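Local coordinates for putative branched chain amino acid ABC transporter, periplasmic amino acid-binding protein (Brucella ovis, PDB 4XFK) that probably binds branched-chain and other small amino acids in the periplasm as the soluble receptor of an ABC amino-acid uptake system, at residues Asn137-Lys143 with Glu384-Pro388; Leu225-Lys230 with Pro249-Ala255; Ile263-Asn269 with Phe352-Glu358. The protein carries 1 engineered substitution. All coordinates share one frame; numbering follows the deposited sequence. Where two conformers were deposited one is given.

Contact 1: residues Asn137-Lys143 with Glu384-Pro388; sequences NAAIRFK and ESIDP. Engineered in segment 137-143: Arg-141 (natural residue His).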
ATOM      1  N   ASN A 137       0.905   3.936   5.370  1.00  6.44           N
ATOM      2  CA  ASN A 137       1.642   3.133   6.331  1.00  7.20           C
ATOM      3  C   ASN A 137       0.679   2.764   7.461  1.00  6.03           C
ATOM      4  O   ASN A 137      -0.483   3.194   7.448  1.00  6.65           O
ATOM      5  CB  ASN A 137       2.892   3.877   6.826  1.00  7.33           C
ATOM      6  CG  ASN A 137       2.558   5.184   7.508  1.00  7.59           C
ATOM      7  OD1 ASN A 137       1.691   5.234   8.382  1.00  7.61           O
ATOM      8  ND2 ASN A 137       3.233   6.257   7.098  1.00  9.39           N
ATOM      9  N   ALA A 138       1.139   1.983   8.431  1.00  6.13           N
ATOM     10  CA  ALA A 138       0.244   1.501   9.479  1.00  6.82           C
ATOM     11  C   ALA A 138      -0.470   2.630  10.215  1.00  7.38           C
ATOM     12  O   ALA A 138      -1.646   2.511  10.557  1.00  7.18           O
ATOM     13  CB  ALA A 138       1.009   0.637  10.472  1.00  7.99           C
ATOM     14  N   ALA A 139       0.248   3.717  10.459  1.00  7.11           N
ATOM     15  CA  ALA A 139      -0.324   4.842  11.194  1.00  7.19           C
ATOM     16  C   ALA A 139      -1.436   5.516  10.400  1.00  8.07           C
ATOM     17  O   ALA A 139      -2.512   5.797  10.928  1.00  9.67           O
ATOM     18  CB  ALA A 139       0.761   5.849  11.576  1.00  7.87           C
ATOM     19  N   ILE A 140      -1.178   5.767   9.124  1.00  7.35           N
ATOM     20  CA  ILE A 140      -2.179   6.395   8.277  1.00  6.90           C
ATOM     21  C   ILE A 140      -3.412   5.493   8.133  1.00  7.16           C
ATOM     22  O   ILE A 140      -4.548   5.958   8.271  1.00  7.90           O
ATOM     23  CB  ILE A 140      -1.597   6.729   6.885  1.00  7.23           C
ATOM     24  CG1 ILE A 140      -0.442   7.738   7.011  1.00  8.29           C
ATOM     25  CG2 ILE A 140      -2.694   7.228   5.955  1.00  8.56           C
ATOM     26  CD1 ILE A 140       0.336   7.956   5.713  1.00  8.95           C
ATOM     27  N   ARG A 141      -3.189   4.207   7.851  1.00  7.14           N
ATOM     28  CA  ARG A 141      -4.297   3.268   7.690  1.00  6.90           C
ATOM     29  C   ARG A 141      -5.217   3.259   8.911  1.00  6.25           C
ATOM     30  O   ARG A 141      -6.444   3.365   8.789  1.00  7.31           O
ATOM     31  CB  ARG A 141      -3.787   1.839   7.473  1.00  6.47           C
ATOM     32  CG  ARG A 141      -3.120   1.562   6.135  1.00  6.76           C
ATOM     33  CD  ARG A 141      -4.072   1.545   4.959  1.00  6.67           C
ATOM     34  NE  ARG A 141      -3.368   1.025   3.791  1.00  5.84           N
ATOM     35  CZ  ARG A 141      -3.912   0.866   2.588  1.00  5.92           C
ATOM     36  NH1 ARG A 141      -5.187   1.165   2.382  1.00  6.64           N
ATOM     37  NH2 ARG A 141      -3.173   0.410   1.585  1.00  7.11           N
ATOM     38  N   PHE A 142      -4.627   3.107  10.093  1.00  6.64           N
ATOM     39  CA  PHE A 142      -5.444   2.790  11.257  1.00  7.89           C
ATOM     40  C   PHE A 142      -5.981   3.983  12.017  1.00  8.03           C
ATOM     41  O   PHE A 142      -7.042   3.894  12.622  1.00  9.55           O
ATOM     42  CB  PHE A 142      -4.839   1.647  12.084  1.00  8.33           C
ATOM     43  CG  PHE A 142      -4.990   0.345  11.376  1.00  7.68           C
ATOM     44  CD1 PHE A 142      -6.161  -0.394  11.511  1.00  9.09           C
ATOM     45  CD2 PHE A 142      -4.043  -0.064  10.444  1.00  7.74           C
ATOM     46  CE1 PHE A 142      -6.354  -1.554  10.787  1.00  8.71           C
ATOM     47  CE2 PHE A 142      -4.232  -1.228   9.704  1.00  7.97           C
ATOM     48  CZ  PHE A 142      -5.394  -1.962   9.864  1.00  7.48           C
ATOM     49  N   LYS A 143      -5.308   5.123  11.921  1.00  8.73           N
ATOM     50  CA  LYS A 143      -5.889   6.374  12.385  0.50  9.70           C
ATOM     51  C   LYS A 143      -7.109   6.707  11.540  1.00  8.49           C
ATOM     52  O   LYS A 143      -8.191   6.983  12.058  1.00 10.36           O
ATOM     53  CB  LYS A 143      -4.878   7.512  12.266  0.50 11.32           C
ATOM     54  CG  LYS A 143      -5.517   8.885  12.392  0.50 14.22           C
ATOM     55  CD  LYS A 143      -4.570  10.009  11.979  0.50 15.88           C
ATOM     56  CE  LYS A 143      -4.425  10.130  10.460  0.50 13.82           C
ATOM     57  NZ  LYS A 143      -3.315   9.301   9.910  0.50 10.07           N
ATOM     58  N   GLU A 384      -4.888  15.888   6.649  1.00 11.24           N
ATOM     59  CA  GLU A 384      -5.563  15.114   7.678  1.00 11.71           C
ATOM     60  C   GLU A 384      -5.063  13.674   7.753  1.00 11.98           C
ATOM     61  O   GLU A 384      -5.148  13.042   8.808  1.00 15.55           O
ATOM     62  CB  GLU A 384      -7.080  15.140   7.456  1.00 12.51           C
ATOM     63  CG  GLU A 384      -7.734  16.487   7.761  1.00 13.42           C
ATOM     64  CD  GLU A 384      -9.195  16.552   7.333  1.00 14.82           C
ATOM     65  OE1 GLU A 384      -9.580  15.808   6.415  1.00 13.89           O
ATOM     66  OE2 GLU A 384      -9.969  17.351   7.910  1.00 19.25           O
ATOM     67  N   SER A 385      -4.532  13.165   6.643  1.00  9.71           N
ATOM     68  CA  SER A 385      -4.188  11.743   6.539  1.00  8.48           C
ATOM     69  C   SER A 385      -2.750  11.407   6.922  1.00  8.80           C
ATOM     70  O   SER A 385      -2.497  10.398   7.591  1.00 10.14           O
ATOM     71  CB  SER A 385      -4.464  11.224   5.123  1.00  8.44           C
ATOM     72  OG  SER A 385      -5.835  11.333   4.791  1.00  9.98           O
ATOM     73  N   ILE A 386      -1.803  12.221   6.470  1.00  9.68           N
ATOM     74  CA  ILE A 386      -0.399  11.877   6.668  1.00  9.23           C
ATOM     75  C   ILE A 386      -0.034  11.851   8.156  1.00 10.26           C
ATOM     76  O   ILE A 386      -0.502  12.685   8.938  1.00 11.62           O
ATOM     77  CB  ILE A 386       0.534  12.821   5.864  1.00  8.82           C
ATOM     78  CG1 ILE A 386       1.939  12.215   5.776  1.00  8.31           C
ATOM     79  CG2 ILE A 386       0.542  14.263   6.449  1.00 11.08           C
ATOM     80  CD1 ILE A 386       2.859  12.938   4.817  1.00  8.82           C
ATOM     81  N   ASP A 387       0.765  10.863   8.552  1.00  9.20           N
ATOM     82  CA  ASP A 387       1.161  10.725   9.949  1.00 10.13           C
ATOM     83  C   ASP A 387       2.275  11.717  10.268  1.00  9.83           C
ATOM     84  O   ASP A 387       2.940  12.210   9.361  1.00 10.36           O
ATOM     85  CB  ASP A 387       1.593   9.274  10.255  1.00 11.06           C
ATOM     86  CG  ASP A 387       2.715   8.765   9.340  1.00 12.54           C
ATOM     87  OD1 ASP A 387       2.640   8.950   8.105  1.00 12.45           O
ATOM     88  OD2 ASP A 387       3.665   8.144   9.865  1.00 14.57           O
ATOM     89  N   PRO A 388       2.477  12.025  11.553  1.00 12.32           N
ATOM     90  CA  PRO A 388       3.576  12.929  11.906  1.00 12.71           C
ATOM     91  C   PRO A 388       4.912  12.290  11.559  1.00 12.22           C
ATOM     92  O   PRO A 388       5.013  11.068  11.514  1.00 13.43           O
ATOM     93  CB  PRO A 388       3.450  13.061  13.428  1.00 15.87           C
ATOM     94  CG  PRO A 388       2.050  12.671  13.738  1.00 17.80           C
ATOM     95  CD  PRO A 388       1.661  11.649  12.721  1.00 15.22           C
TER
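The side-chain amide of Asn-137 works at both ends: ND2 donates to Asp-387 OD1 over 2.9 Å, almost straight at 174°, while OD1 takes the N-H of Ile-140 at 3.0 Å as the N-cap of helix 138-152. One amide therefore both closes the helix start and holds the aspartate. Asp-387 OD1 lies in the plane of the amide, but the N-H comes onto the carboxylate from above its plane, the two flat groups being turned 75° apart. CD1 of Ile-140 packs 3.5 Å from Asp-387 OD1, and the methyl of Ala-139 meets Asp-387 CB at 3.8 Å.

Ile-140 also packs against Ser-385 O, its CG1 at 3.4 Å. In the conformer given, Lys-143 NZ donates to the same oxygen at 2.7 Å, tilted from the carbonyl plane. The lysine leaves its helix with CG anti to the backbone N (chi1 165°), then bends at its last two torsions; the bend lays CE against Glu-384 O at 3.4 Å and turns NZ onto its acceptor.

The engineered Arg-141 points away from this interface and pairs with Glu-118. The contact joins the N-capped start of helix 138-152 to the chain just after helix 382-385. Segment 384-388 packs along the first turns of helix 138-152, with strand 350-360 beside both through Met-354, which touches Ile-140 and Ser-385, while helix 167-184 packs on Ala-138 and Phe-142.

Contact 2: residues Leu225-Lys230 with Pro249-Ala255; sequences LLLLMK and PGNIGNA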
ATOM      1  N   LEU A 225      -6.544 -12.790   5.609  1.00  8.64           N
ATOM      2  CA  LEU A 225      -7.836 -12.105   5.657  1.00  7.26           C
ATOM      3  C   LEU A 225      -8.938 -12.914   4.959  1.00  7.75           C
ATOM      4  O   LEU A 225     -10.030 -13.031   5.489  1.00  9.07           O
ATOM      5  CB  LEU A 225      -7.776 -10.662   5.135  1.00  7.53           C
ATOM      6  CG  LEU A 225      -9.044  -9.823   5.357  1.00  8.87           C
ATOM      7  CD1 LEU A 225      -9.493  -9.857   6.821  1.00  9.91           C
ATOM      8  CD2 LEU A 225      -8.816  -8.390   4.915  1.00  8.95           C
ATOM      9  N   LEU A 226      -8.646 -13.496   3.794  1.00  8.87           N
ATOM     10  CA  LEU A 226      -9.644 -14.281   3.062  1.00  9.55           C
ATOM     11  C   LEU A 226     -10.254 -15.391   3.920  1.00  8.20           C
ATOM     12  O   LEU A 226     -11.479 -15.552   3.972  1.00  9.25           O
ATOM     13  CB  LEU A 226      -9.028 -14.877   1.788  1.00 12.33           C
ATOM     14  CG  LEU A 226      -8.615 -13.905   0.677  1.00 15.81           C
ATOM     15  CD1 LEU A 226      -7.643 -14.556  -0.307  1.00 16.76           C
ATOM     16  CD2 LEU A 226      -9.839 -13.387  -0.060  1.00 16.11           C
ATOM     17  N   LEU A 227      -9.403 -16.155   4.600  1.00  9.06           N
ATOM     18  CA  LEU A 227      -9.882 -17.296   5.374  1.00 10.27           C
ATOM     19  C   LEU A 227     -10.440 -16.865   6.723  1.00  9.89           C
ATOM     20  O   LEU A 227     -11.294 -17.541   7.296  1.00 12.00           O
ATOM     21  CB  LEU A 227      -8.785 -18.347   5.551  1.00 10.93           C
ATOM     22  CG  LEU A 227      -8.269 -18.981   4.258  1.00 12.16           C
ATOM     23  CD1 LEU A 227      -7.205 -20.024   4.569  1.00 13.19           C
ATOM     24  CD2 LEU A 227      -9.419 -19.569   3.421  1.00 13.54           C
ATOM     25  N   LEU A 228      -9.956 -15.733   7.228  1.00  9.82           N
ATOM     26  CA  LEU A 228     -10.513 -15.144   8.435  1.00 10.16           C
ATOM     27  C   LEU A 228     -11.959 -14.700   8.175  1.00 10.43           C
ATOM     28  O   LEU A 228     -12.854 -14.957   8.990  1.00 11.09           O
ATOM     29  CB  LEU A 228      -9.646 -13.969   8.896  1.00 11.69           C
ATOM     30  CG  LEU A 228     -10.131 -13.185  10.119  1.00 11.59           C
ATOM     31  CD1 LEU A 228     -10.387 -14.089  11.329  1.00 13.31           C
ATOM     32  CD2 LEU A 228      -9.124 -12.080  10.463  1.00 11.98           C
ATOM     33  N   MET A 229     -12.190 -14.040   7.040  1.00  9.95           N
ATOM     34  CA  MET A 229     -13.540 -13.629   6.652  0.63  9.56           C
ATOM     35  C   MET A 229     -14.455 -14.838   6.482  1.00  9.84           C
ATOM     36  O   MET A 229     -15.608 -14.824   6.910  1.00 12.03           O
ATOM     37  CB  MET A 229     -13.521 -12.809   5.356  0.63 11.50           C
ATOM     38  CG  MET A 229     -12.849 -11.449   5.478  0.63 11.34           C
ATOM     39  SD  MET A 229     -13.499 -10.429   6.821  0.63 12.93           S
ATOM     40  CE  MET A 229     -15.140 -10.038   6.204  0.63 13.85           C
ATOM     41  N   LYS A 230     -13.941 -15.890   5.853  1.00 10.63           N
ATOM     42  CA  LYS A 230     -14.730 -17.102   5.661  1.00 11.61           C
ATOM     43  C   LYS A 230     -15.155 -17.720   6.996  1.00 11.79           C
ATOM     44  O   LYS A 230     -16.310 -18.121   7.171  1.00 12.62           O
ATOM     45  CB  LYS A 230     -13.952 -18.118   4.825  1.00 12.88           C
ATOM     46  CG  LYS A 230     -14.747 -19.366   4.498  1.00 17.28           C
ATOM     47  CD  LYS A 230     -14.027 -20.228   3.486  1.00 21.22           C
ATOM     48  CE  LYS A 230     -14.838 -21.476   3.184  1.00 24.54           C
ATOM     49  NZ  LYS A 230     -14.261 -22.223   2.041  1.00 27.77           N
ATOM     50  N   PRO A 249      -9.411  -8.498  -3.916  1.00  8.64           N
ATOM     51  CA  PRO A 249     -10.401  -9.390  -4.533  1.00 10.32           C
ATOM     52  C   PRO A 249     -10.530 -10.717  -3.792  1.00 10.68           C
ATOM     53  O   PRO A 249      -9.511 -11.319  -3.422  1.00 11.05           O
ATOM     54  CB  PRO A 249      -9.842  -9.591  -5.940  1.00 12.59           C
ATOM     55  CG  PRO A 249      -9.127  -8.301  -6.224  1.00 11.85           C
ATOM     56  CD  PRO A 249      -8.487  -7.922  -4.911  1.00  9.93           C
ATOM     57  N   GLY A 250     -11.775 -11.128  -3.548  1.00 10.34           N
ATOM     58  CA  GLY A 250     -12.083 -12.393  -2.901  1.00 10.38           C
ATOM     59  C   GLY A 250     -12.716 -12.293  -1.515  1.00  9.68           C
ATOM     60  O   GLY A 250     -13.483 -13.175  -1.112  1.00 10.26           O
ATOM     61  N   ASN A 251     -12.386 -11.243  -0.766  1.00  8.88           N
ATOM     62  CA  ASN A 251     -12.862 -11.125   0.612  1.00  9.69           C
ATOM     63  C   ASN A 251     -14.372 -10.973   0.764  1.00 10.13           C
ATOM     64  O   ASN A 251     -14.966 -11.556   1.672  1.00 10.75           O
ATOM     65  CB  ASN A 251     -12.190  -9.952   1.312  1.00  8.40           C
ATOM     66  CG  ASN A 251     -10.775 -10.242   1.695  1.00 10.27           C
ATOM     67  OD1 ASN A 251     -10.475 -11.300   2.240  1.00 15.83           O
ATOM     68  ND2 ASN A 251      -9.893  -9.294   1.442  1.00  9.69           N
ATOM     69  N   ILE A 252     -14.994 -10.178  -0.101  1.00 10.19           N
ATOM     70  CA  ILE A 252     -16.429  -9.935   0.010  1.00 10.31           C
ATOM     71  C   ILE A 252     -17.230 -11.178  -0.371  1.00 11.64           C
ATOM     72  O   ILE A 252     -18.222 -11.500   0.286  1.00 12.74           O
ATOM     73  CB  ILE A 252     -16.853  -8.681  -0.781  1.00  9.84           C
ATOM     74  CG1 ILE A 252     -16.088  -7.468  -0.251  1.00 10.49           C
ATOM     75  CG2 ILE A 252     -18.367  -8.469  -0.695  1.00 11.94           C
ATOM     76  CD1 ILE A 252     -16.135  -7.327   1.257  1.00 11.57           C
ATOM     77  N   GLY A 253     -16.782 -11.899  -1.394  1.00 10.74           N
ATOM     78  CA  GLY A 253     -17.378 -13.182  -1.709  1.00 11.26           C
ATOM     79  C   GLY A 253     -17.306 -14.121  -0.511  1.00 11.32           C
ATOM     80  O   GLY A 253     -18.291 -14.768  -0.154  1.00 12.74           O
ATOM     81  N   ASN A 254     -16.145 -14.186   0.134  1.00 10.92           N
ATOM     82  CA  ASN A 254     -15.983 -15.063   1.287  1.00 10.41           C
ATOM     83  C   ASN A 254     -16.814 -14.627   2.487  1.00 10.81           C
ATOM     84  O   ASN A 254     -17.193 -15.452   3.317  1.00 12.11           O
ATOM     85  CB  ASN A 254     -14.514 -15.178   1.692  1.00 11.21           C
ATOM     86  CG  ASN A 254     -13.768 -16.220   0.893  1.00 15.22           C
ATOM     87  OD1 ASN A 254     -14.241 -16.692  -0.143  1.00 17.07           O
ATOM     88  ND2 ASN A 254     -12.588 -16.580   1.369  1.00 17.27           N
ATOM     89  N   ALA A 255     -17.094 -13.330   2.581  1.00 11.16           N
ATOM     90  CA  ALA A 255     -17.921 -12.795   3.663  1.00 11.73           C
ATOM     91  C   ALA A 255     -19.332 -13.358   3.635  1.00 11.79           C
ATOM     92  O   ALA A 255     -19.969 -13.484   4.678  1.00 13.17           O
ATOM     93  CB  ALA A 255     -17.963 -11.272   3.596  1.00 12.59           C
TER
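Helices 225-230 and 251-255 run nearly parallel, their short axes 8.1 Å apart at an angle of 19°, with Leu-226 beside Asn-251 and Lys-230 beside Asn-254. Gly-250 is the N-cap of the second helix; its positive phi of 113° suits glycine, and Leu-226 CD2 lies 3.4 Å from its carbonyl carbon. The same methyl comes to 3.2 Å from Asn-251 OD1, and the leucine and asparagine side chains meet at about a right angle. Leu-225 CD2 packs against ND2 of the same Asn-251 amide at 3.7 Å. The amide N-H is used elsewhere, on Leu-246 O, which helps to fix the rotation of the group beside the two leucines.

One turn along, Asn-254 ND2 donates to Leu-226 O over 3.0 Å, straight at 174° and in the plane of its own amide. It stands above the carbonyl plane, and Lys-230 N reaches the same oxygen from the opposite face as the normal helical bond. Met-229, bent along its chain in the conformer given, brings CE to Ala-255 CB at 4.0 Å; its side chain also touches Phe-241 of strand 240-243.

Successive helices joined through a parallel strand make this a piece of the alpha/beta layering of periplasmic binding proteins. Its chemistry is mixed: aliphatic carbons pack round one asparagine whose N-H bonds elsewhere, and a second asparagine ties the helices together through a main-chain oxygen already engaged in its own helix.

Contact 3: residues Ile263-Asn269 with Phe352-Glu358; sequences IVSTPFN and FPMVVQE
Strands 263-266 and 354-358 pair antiparallel at 165°, with Val-264/Gln-357 and Thr-266/Val-355 as the hydrogen-bonded pairs and Ile-263/Glu-358 and Ser-265/Val-356 as the non-hydrogen-bonded ones. Strand 263-266 also pairs parallel with 240-243, so here the parallel part of the mixed sheet meets its antiparallel part.

On the face of Val-264, Thr-266, Val-355 and Gln-357, the extended glutamine side chain crosses the threonine. Its NE2 donates to Thr-266 OG1 at 2.9 Å and to Val-355 O at 3.0 Å, both partners in the amide plane; Thr-266 N reaches that carbonyl from its opposite face. Thr-266 has OG1 between its backbone N and carbonyl carbon, where it also accepts from Phe-268 N at 3.1 Å, an ST turn. Asn-269 ND2 donates to Gln-357 OE1 over 2.8 Å at 179°, from above the carbonyl plane, the amides 86° apart; it also bonds Phe-374 O.

On the other face Ile-263 CG2 meets Val-356 CG1 at 3.7 Å, while Met-354 curls its CE to 3.4 Å from Ser-265 OG, whose hydroxyl bonds to Thr-144 of helix 138-152. Where the strands part, a water donates to both Pro-267 O and Pro-353 O.

With both ends of its amide bonded, Gln-357 is locked in orientation and links the strand pair to Asn-269; the opposite face mixes Ile-263 and Val-356 with Ser-265, and Ile-263 and Ser-265 pack on helix 138-152.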
ATOM      1  N   ILE A 263     -15.477  -2.443   7.023  1.00  7.81           N
ATOM      2  CA  ILE A 263     -14.885  -1.146   6.732  1.00  7.64           C
ATOM      3  C   ILE A 263     -13.439  -1.269   6.262  1.00  6.56           C
ATOM      4  O   ILE A 263     -12.686  -2.133   6.725  1.00  7.38           O
ATOM      5  CB  ILE A 263     -14.912  -0.247   8.008  1.00  8.59           C
ATOM      6  CG1 ILE A 263     -16.303  -0.230   8.662  1.00  9.67           C
ATOM      7  CG2 ILE A 263     -14.456   1.180   7.710  1.00  9.04           C
ATOM      8  CD1 ILE A 263     -17.378   0.420   7.806  1.00 10.23           C
ATOM      9  N   VAL A 264     -13.050  -0.395   5.344  1.00  7.06           N
ATOM     10  CA  VAL A 264     -11.661  -0.303   4.900  1.00  6.78           C
ATOM     11  C   VAL A 264     -11.333   1.172   4.683  1.00  6.81           C
ATOM     12  O   VAL A 264     -12.220   1.963   4.363  1.00  7.67           O
ATOM     13  CB  VAL A 264     -11.428  -1.127   3.602  1.00  7.08           C
ATOM     14  CG1 VAL A 264     -12.124  -0.486   2.402  1.00  8.27           C
ATOM     15  CG2 VAL A 264      -9.936  -1.347   3.320  1.00  6.90           C
ATOM     16  N   SER A 265     -10.075   1.550   4.899  1.00  6.49           N
ATOM     17  CA  SER A 265      -9.594   2.882   4.545  1.00  7.02           C
ATOM     18  C   SER A 265      -8.470   2.716   3.531  1.00  6.42           C
ATOM     19  O   SER A 265      -7.511   1.976   3.785  1.00  6.30           O
ATOM     20  CB  SER A 265      -9.085   3.620   5.776  1.00  8.21           C
ATOM     21  OG  SER A 265      -8.652   4.917   5.399  1.00  7.86           O
ATOM     22  N   THR A 266      -8.612   3.366   2.375  1.00  6.32           N
ATOM     23  CA  THR A 266      -7.639   3.232   1.284  1.00  6.56           C
ATOM     24  C   THR A 266      -7.453   4.573   0.574  1.00  6.60           C
ATOM     25  O   THR A 266      -8.221   5.501   0.808  1.00  7.47           O
ATOM     26  CB  THR A 266      -8.080   2.200   0.216  1.00  7.35           C
ATOM     27  OG1 THR A 266      -8.997   2.829  -0.678  1.00  7.48           O
ATOM     28  CG2 THR A 266      -8.680   0.947   0.823  1.00  7.66           C
ATOM     29  N   PRO A 267      -6.436   4.684  -0.302  1.00  6.26           N
ATOM     30  CA  PRO A 267      -6.251   5.953  -1.016  1.00  7.13           C
ATOM     31  C   PRO A 267      -7.259   6.219  -2.140  1.00  7.04           C
ATOM     32  O   PRO A 267      -7.105   7.218  -2.841  1.00  8.77           O
ATOM     33  CB  PRO A 267      -4.851   5.806  -1.634  1.00  9.11           C
ATOM     34  CG  PRO A 267      -4.188   4.708  -0.882  1.00  8.87           C
ATOM     35  CD  PRO A 267      -5.278   3.782  -0.474  1.00  8.10           C
ATOM     36  N   PHE A 268      -8.266   5.372  -2.321  1.00  7.09           N
ATOM     37  CA  PHE A 268      -9.101   5.488  -3.514  1.00  8.41           C
ATOM     38  C   PHE A 268     -10.461   4.803  -3.389  1.00  7.66           C
ATOM     39  O   PHE A 268     -10.601   3.765  -2.734  1.00  9.17           O
ATOM     40  CB  PHE A 268      -8.350   4.896  -4.714  1.00 10.28           C
ATOM     41  CG  PHE A 268      -9.171   4.833  -5.974  1.00 13.62           C
ATOM     42  CD1 PHE A 268      -9.410   5.977  -6.721  1.00 15.30           C
ATOM     43  CD2 PHE A 268      -9.713   3.632  -6.405  1.00 15.77           C
ATOM     44  CE1 PHE A 268     -10.175   5.923  -7.887  1.00 16.30           C
ATOM     45  CE2 PHE A 268     -10.478   3.573  -7.570  1.00 17.39           C
ATOM     46  CZ  PHE A 268     -10.705   4.719  -8.301  1.00 16.80           C
ATOM     47  N   ASN A 269     -11.459   5.382  -4.043  1.00  7.47           N
ATOM     48  CA  ASN A 269     -12.692   4.670  -4.317  1.00  8.48           C
ATOM     49  C   ASN A 269     -13.235   5.261  -5.614  1.00  9.48           C
ATOM     50  O   ASN A 269     -13.140   6.465  -5.817  1.00  8.98           O
ATOM     51  CB  ASN A 269     -13.682   4.833  -3.152  1.00  9.17           C
ATOM     52  CG  ASN A 269     -15.003   4.146  -3.407  1.00 10.12           C
ATOM     53  OD1 ASN A 269     -15.821   4.636  -4.178  1.00 11.01           O
ATOM     54  ND2 ASN A 269     -15.226   3.010  -2.753  1.00  9.53           N
ATOM     55  N   PHE A 352      -1.301  12.334   0.666  1.00  6.93           N
ATOM     56  CA  PHE A 352      -2.419  12.058  -0.231  1.00  7.43           C
ATOM     57  C   PHE A 352      -3.676  11.841   0.604  1.00  8.13           C
ATOM     58  O   PHE A 352      -3.583  11.524   1.786  1.00  8.49           O
ATOM     59  CB  PHE A 352      -2.126  10.799  -1.061  1.00  8.36           C
ATOM     60  CG  PHE A 352      -1.590   9.656  -0.246  1.00  7.24           C
ATOM     61  CD1 PHE A 352      -2.450   8.874   0.524  1.00  8.53           C
ATOM     62  CD2 PHE A 352      -0.233   9.383  -0.213  1.00  7.73           C
ATOM     63  CE1 PHE A 352      -1.972   7.865   1.321  1.00  9.91           C
ATOM     64  CE2 PHE A 352       0.258   8.357   0.580  1.00  7.57           C
ATOM     65  CZ  PHE A 352      -0.616   7.592   1.344  1.00  8.80           C
ATOM     66  N   PRO A 353      -4.858  12.012  -0.006  1.00  8.59           N
ATOM     67  CA  PRO A 353      -6.102  11.762   0.730  1.00  9.33           C
ATOM     68  C   PRO A 353      -6.361  10.280   1.003  1.00  8.27           C
ATOM     69  O   PRO A 353      -5.841   9.401   0.309  1.00  8.08           O
ATOM     70  CB  PRO A 353      -7.198  12.315  -0.204  1.00 11.81           C
ATOM     71  CG  PRO A 353      -6.501  13.016  -1.298  1.00 13.16           C
ATOM     72  CD  PRO A 353      -5.102  12.501  -1.372  1.00 10.45           C
ATOM     73  N   MET A 354      -7.175  10.020   2.025  1.00  7.83           N
ATOM     74  CA  MET A 354      -7.630   8.679   2.367  1.00  7.64           C
ATOM     75  C   MET A 354      -9.150   8.639   2.397  1.00  7.50           C
ATOM     76  O   MET A 354      -9.799   9.574   2.855  1.00  9.72           O
ATOM     77  CB  MET A 354      -7.063   8.251   3.722  1.00  7.81           C
ATOM     78  CG  MET A 354      -5.561   7.978   3.700  1.00  7.27           C
ATOM     79  SD  MET A 354      -5.106   6.526   2.708  1.00  7.49           S
ATOM     80  CE  MET A 354      -5.635   5.212   3.804  1.00  7.95           C
ATOM     81  N   VAL A 355      -9.711   7.544   1.910  1.00  8.35           N
ATOM     82  CA  VAL A 355     -11.150   7.387   1.821  1.00  9.19           C
ATOM     83  C   VAL A 355     -11.575   6.193   2.645  1.00  7.52           C
ATOM     84  O   VAL A 355     -11.121   5.070   2.411  1.00  7.58           O
ATOM     85  CB  VAL A 355     -11.572   7.134   0.364  1.00 12.16           C
ATOM     86  CG1 VAL A 355     -13.087   7.178   0.232  1.00 12.63           C
ATOM     87  CG2 VAL A 355     -10.932   8.151  -0.527  1.00 15.35           C
ATOM     88  N   VAL A 356     -12.456   6.435   3.609  1.00  8.13           N
ATOM     89  CA  VAL A 356     -12.990   5.362   4.432  1.00  7.33           C
ATOM     90  C   VAL A 356     -14.305   4.888   3.818  1.00  8.23           C
ATOM     91  O   VAL A 356     -15.149   5.701   3.430  1.00  8.51           O
ATOM     92  CB  VAL A 356     -13.164   5.791   5.898  1.00  8.13           C
ATOM     93  CG1 VAL A 356     -13.363   4.565   6.764  1.00  8.17           C
ATOM     94  CG2 VAL A 356     -11.928   6.563   6.358  1.00  9.10           C
ATOM     95  N   GLN A 357     -14.447   3.568   3.719  1.00  7.50           N
ATOM     96  CA  GLN A 357     -15.470   2.936   2.891  1.00  7.71           C
ATOM     97  C   GLN A 357     -16.158   1.798   3.633  1.00  7.81           C
ATOM     98  O   GLN A 357     -15.517   1.088   4.423  1.00  8.75           O
ATOM     99  CB  GLN A 357     -14.826   2.368   1.626  1.00  8.15           C
ATOM    100  CG  GLN A 357     -14.117   3.404   0.760  1.00  8.57           C
ATOM    101  CD  GLN A 357     -13.003   2.806  -0.070  1.00  7.67           C
ATOM    102  OE1 GLN A 357     -13.252   2.007  -0.972  1.00  8.08           O
ATOM    103  NE2 GLN A 357     -11.763   3.194   0.226  1.00  8.17           N
ATOM    104  N   GLU A 358     -17.449   1.611   3.360  1.00  8.21           N
ATOM    105  CA  GLU A 358     -18.222   0.531   3.970  1.00  8.59           C
ATOM    106  C   GLU A 358     -18.721  -0.434   2.902  1.00  9.00           C
ATOM    107  O   GLU A 358     -19.008  -0.025   1.781  1.00  9.91           O
ATOM    108  CB  GLU A 358     -19.409   1.103   4.743  1.00 11.06           C
ATOM    109  CG  GLU A 358     -20.408   1.863   3.874  1.00 15.90           C
ATOM    110  CD  GLU A 358     -21.561   2.431   4.665  1.00 22.22           C
ATOM    111  OE1 GLU A 358     -22.377   1.638   5.172  1.00 25.52           O
ATOM    112  OE2 GLU A 358     -21.647   3.670   4.775  1.00 24.97           O
TER
HETATM  113  O   HOH W   1      -5.257   9.220  -2.432  1.00 10.16           O

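Overall arrangement
Contact 3 is the most deeply buried of the three, an antiparallel strand pair in the mixed sheet, held by main-chain bonds and two linked side-chain amides. Contacts 1 and 2 are only partly buried; contact 2 joins two helices, contact 1 a helix start and the chain leaving another helix. Contact 1 touches contact 3 directly: the engineered Arg-141 bridges them, probably by a hydrogen bond to Ser-265, and their centres are about 12 Å apart. Contact 2 stands off, about 25 Å between centres from contact 1, yet helix 251-255 is followed in the chain by strand 263-266. Asparagine serves contacts 1 and 2 differently, meeting a carboxylate in one and a helix carbonyl in the other.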